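PDB 6OAW: WYL1 from Ruminococcus sp., which acts as a WYL-domain accessory protein that modulates the Type VI-D CRISPR-Cas system. Local coordinates for the interface of chains A and B. Coordinates in Å, arbitrary orientation; residue numbers count along the deposited sequence, not the author numbering. Chains: chain A/B, WYL1.

Contact 1: the interface of chains A and B. Residues chain A 30-31, 34, 327; chain B 232-233, 235, 327.
A:Tyr327 and its counterpart B:Tyr327 lie face to face across the interface of the two WYL1 copies, their ring centroids 3.6 Å apart and their planes only 6° from parallel. The two side chains slide past each other in opposite directions, as expected of one residue meeting its symmetry mate. Along A:Tyr327, CB sits beside the phenol oxygen OH of B:Tyr327, and CG lies over the same OH and CZ. Farther out, CD2 comes to 3.4 Å from CE2 of B:Tyr327, while CE2 stands above the centre of that ring. CZ then covers CD1 of B:Tyr327, and the terminal OH overhangs the rim near that CD1 and lies 3.7 Å from CD2 of B:Tyr233. Each ring reaches its partner because CG is anti to the backbone N (chi1 -172° in A:Tyr327, -178° in B:Tyr327). Tyrosine suits this place because its flat faces stack while its hydroxyl extends past the partner ring.

B:Tyr233 ties this stack to the start of helix 30-44. One face of its ring receives the CD1 edge of B:Tyr327 from its own chain, and CB of A:Ser34 meets its rim in plane. CB of A:Pro30 packs 3.9 Å from the phenol carbon CZ of B:Tyr233. Proline fits the first turn of a helix, where a backbone N-H is not needed for helical bonding, and its ring offers a compact apolar surface. B:Glu232 crosses it at about a right angle, its extended chain apparently suited to laying the flat carboxylate end against the ring, CD 3.6 Å from CG of A:Pro30. Beside CD1 of A:Tyr327, farther from the phenol oxygen than B:Tyr233, the selenium of the selenomethionine B:Met235 packs loosely at 4.3 Å. The small A:Ser34 probably allows the helix to come near B:Tyr233, and CB of A:Ser31 lies 3.7 Å from the backbone O of B:Glu232. A:Ser34 turns its hydroxyl back to its own helix, OG donating to the carbonyl O of A:Ser31 at 2.7 Å.

Contact 2: the interface of chains A and B. Residues chain A 31, 174; chain B 232-234.
A:Ser31 in the first turn of helix 30-44 faces a bend in chain B, where B:Lys234 has a left-handed helical backbone (phi 62°, psi 35°) after the right-handed conformations of B:Glu232 and B:Tyr233. This bend sends the lysine side chain along the surface of chain A. With CG anti to its carbonyl carbon and the chain extended beyond CG, B:Lys234 spans the distance from the loop to the end of a second helix. Its CE methylene passes 3.7 Å from OG of A:Ser31, with CD slightly farther from the same hydroxyl. Serine is small enough for the aliphatic part of the lysine to pass alongside. Beyond it, the terminal amine NZ lies 3.7 Å from the methyl CD2 of A:Leu174, which meets the lysine at about a right angle. This is a packing contact between an amine and a methyl branch, and lysine suits it because its long stem can lie along A:Ser31 and carry NZ to A:Leu174. The branched leucine in turn probably gives the end of its helix an apolar surface for the lysine. CA of B:Tyr233 stands 4.4 Å from CB of A:Ser31, making a looser backbone contact. In the fold, A:Leu174 closes helix 161-174 and A:Ser31 lies near the beginning of helix 30-44, while residues 232-234 of chain B belong to the loop joining strands 219-230 and 237-243.

Contact 1: the interface of chains A and B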
loop_
_atom_site.group_PDB
_atom_site.type_symbol
_atom_site.label_atom_id
_atom_site.label_comp_id
_atom_site.label_asym_id
_atom_site.label_seq_id
_atom_site.Cartn_x
_atom_site.Cartn_y
_atom_site.Cartn_z
ATOM N N PRO A 30 7.934 -6.677 -7.542
ATOM C CA PRO A 30 8.872 -6.024 -6.637
ATOM C C PRO A 30 8.135 -5.349 -5.471
ATOM O O PRO A 30 8.647 -5.410 -4.379
ATOM C CB PRO A 30 9.579 -5.038 -7.564
ATOM C CG PRO A 30 9.541 -5.738 -8.896
ATOM C CD PRO A 30 8.139 -6.299 -8.943
ATOM N N SER A 31 6.931 -4.816 -5.692
ATOM C CA SER A 31 6.207 -4.029 -4.656
ATOM C C SER A 31 5.730 -4.974 -3.556
ATOM O O SER A 31 6.005 -4.666 -2.381
ATOM C CB SER A 31 5.093 -3.150 -5.196
ATOM O OG SER A 31 4.079 -3.904 -5.835
ATOM N N SER A 34 8.773 -6.282 -1.484
ATOM C CA SER A 34 9.302 -5.241 -0.573
ATOM C C SER A 34 8.378 -5.113 0.661
ATOM O O SER A 34 8.894 -4.991 1.783
ATOM C CB SER A 34 9.485 -3.930 -1.298
ATOM O OG SER A 34 8.204 -3.330 -1.452
ATOM N N TYR A 327 9.281 7.394 -0.340
ATOM C CA TYR A 327 9.403 5.924 -0.233
ATOM C C TYR A 327 9.550 5.481 1.224
ATOM O O TYR A 327 10.508 5.835 1.848
ATOM C CB TYR A 327 10.586 5.409 -1.043
ATOM C CG TYR A 327 10.609 3.911 -1.089
ATOM C CD1 TYR A 327 9.523 3.216 -1.591
ATOM C CD2 TYR A 327 11.677 3.194 -0.580
ATOM C CE1 TYR A 327 9.501 1.835 -1.590
ATOM C CE2 TYR A 327 11.686 1.803 -0.623
ATOM C CZ TYR A 327 10.604 1.129 -1.135
ATOM O OH TYR A 327 10.567 -0.234 -1.174
ATOM N N GLU B 232 8.011 0.358 -10.715
ATOM C CA GLU B 232 7.627 -0.953 -10.149
ATOM C C GLU B 232 7.166 -0.783 -8.694
ATOM O O GLU B 232 6.620 -1.741 -8.199
ATOM C CB GLU B 232 8.808 -1.925 -10.159
ATOM C CG GLU B 232 9.310 -2.290 -11.531
ATOM C CD GLU B 232 10.381 -3.369 -11.482
ATOM O OE1 GLU B 232 11.343 -3.233 -10.657
ATOM O OE2 GLU B 232 10.199 -4.380 -12.203
ATOM N N TYR B 233 7.454 0.340 -8.018
ATOM C CA TYR B 233 7.094 0.530 -6.589
ATOM C C TYR B 233 5.809 1.352 -6.473
ATOM O O TYR B 233 5.442 1.720 -5.385
ATOM C CB TYR B 233 8.301 1.058 -5.812
ATOM C CG TYR B 233 9.360 -0.010 -5.720
ATOM C CD1 TYR B 233 10.284 -0.172 -6.740
ATOM C CD2 TYR B 233 9.391 -0.909 -4.662
ATOM C CE1 TYR B 233 11.243 -1.174 -6.706
ATOM C CE2 TYR B 233 10.329 -1.936 -4.619
ATOM C CZ TYR B 233 11.217 -2.093 -5.670
ATOM O OH TYR B 233 12.159 -3.071 -5.621
HETATM N N MSE B 235 5.017 4.375 -7.209
HETATM C CA MSE B 235 5.239 5.753 -6.656
HETATM C C MSE B 235 4.826 6.808 -7.691
HETATM O O MSE B 235 3.947 7.612 -7.366
HETATM C CB MSE B 235 6.685 5.950 -6.187
HETATM C CG MSE B 235 7.128 5.018 -5.063
HETATM SE SE MSE B 235 6.219 5.305 -3.329
HETATM C CE MSE B 235 4.895 3.874 -3.016
ATOM N N TYR B 327 15.099 -2.712 -3.974
ATOM C CA TYR B 327 14.611 -1.345 -4.297
ATOM C C TYR B 327 15.679 -0.576 -5.068
ATOM O O TYR B 327 16.708 -0.282 -4.478
ATOM C CB TYR B 327 14.242 -0.555 -3.038
ATOM C CG TYR B 327 13.704 0.823 -3.328
ATOM C CD1 TYR B 327 12.528 0.974 -4.038
ATOM C CD2 TYR B 327 14.371 1.970 -2.914
ATOM C CE1 TYR B 327 12.005 2.235 -4.296
ATOM C CE2 TYR B 327 13.889 3.234 -3.202
ATOM C CZ TYR B 327 12.690 3.365 -3.877
ATOM O OH TYR B 327 12.206 4.607 -4.140
#

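Contact 2: the interface of chains A and B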
loop_
_atom_site.group_PDB
_atom_site.type_symbol
_atom_site.label_atom_id
_atom_site.label_comp_id
_atom_site.label_asym_id
_atom_site.label_seq_id
_atom_site.Cartn_x
_atom_site.Cartn_y
_atom_site.Cartn_z
ATOM N N SER A 31 6.931 -4.816 -5.692
ATOM C CA SER A 31 6.207 -4.029 -4.656
ATOM C C SER A 31 5.730 -4.974 -3.556
ATOM O O SER A 31 6.005 -4.666 -2.381
ATOM C CB SER A 31 5.093 -3.150 -5.196
ATOM O OG SER A 31 4.079 -3.904 -5.835
ATOM N N LEU A 174 -1.278 -5.811 -0.612
ATOM C CA LEU A 174 -2.178 -4.660 -0.913
ATOM C C LEU A 174 -2.944 -4.209 0.350
ATOM O O LEU A 174 -3.430 -3.085 0.374
ATOM C CB LEU A 174 -3.159 -5.051 -2.026
ATOM C CG LEU A 174 -2.559 -5.154 -3.427
ATOM C CD1 LEU A 174 -3.595 -5.691 -4.421
ATOM C CD2 LEU A 174 -2.040 -3.795 -3.896
ATOM N N GLU B 232 8.011 0.358 -10.715
ATOM C CA GLU B 232 7.627 -0.953 -10.149
ATOM C C GLU B 232 7.166 -0.783 -8.694
ATOM O O GLU B 232 6.620 -1.741 -8.199
ATOM C CB GLU B 232 8.808 -1.925 -10.159
ATOM C CG GLU B 232 9.310 -2.290 -11.531
ATOM C CD GLU B 232 10.381 -3.369 -11.482
ATOM O OE1 GLU B 232 11.343 -3.233 -10.657
ATOM O OE2 GLU B 232 10.199 -4.380 -12.203
ATOM N N TYR B 233 7.454 0.340 -8.018
ATOM C CA TYR B 233 7.094 0.530 -6.589
ATOM C C TYR B 233 5.809 1.352 -6.473
ATOM O O TYR B 233 5.442 1.720 -5.385
ATOM C CB TYR B 233 8.301 1.058 -5.812
ATOM C CG TYR B 233 9.360 -0.010 -5.720
ATOM C CD1 TYR B 233 10.284 -0.172 -6.740
ATOM C CD2 TYR B 233 9.391 -0.909 -4.662
ATOM C CE1 TYR B 233 11.243 -1.174 -6.706
ATOM C CE2 TYR B 233 10.329 -1.936 -4.619
ATOM C CZ TYR B 233 11.217 -2.093 -5.670
ATOM O OH TYR B 233 12.159 -3.071 -5.621
ATOM N N LYS B 234 5.141 1.618 -7.586
ATOM C CA LYS B 234 3.810 2.263 -7.604
ATOM C C LYS B 234 3.906 3.658 -6.997
ATOM O O LYS B 234 2.915 4.050 -6.377
ATOM C CB LYS B 234 2.789 1.396 -6.850
ATOM C CG LYS B 234 2.519 0.051 -7.492
ATOM C CD LYS B 234 1.582 -0.809 -6.665
ATOM C CE LYS B 234 1.215 -2.104 -7.369
ATOM N NZ LYS B 234 0.005 -2.740 -6.777
#

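The C-alpha centres of contact 1 and contact 2 are about 4 Å apart, so the two form one continuous patch. They share A:Ser31, B:Glu232 and B:Tyr233: the start of helix 30-44 in one chain thus faces the loop between strands 219-230 and 237-243 in the other. Contact 1 extends from this common ground to the paired tyrosines, whereas contact 2 extends to the end of helix 161-174. Two-fold symmetry supplies a twin of each contact with the chains exchanged. Such reciprocal docking would be consistent with a WYL1 dimer, although the deposited assembly alone does not establish its form in solution.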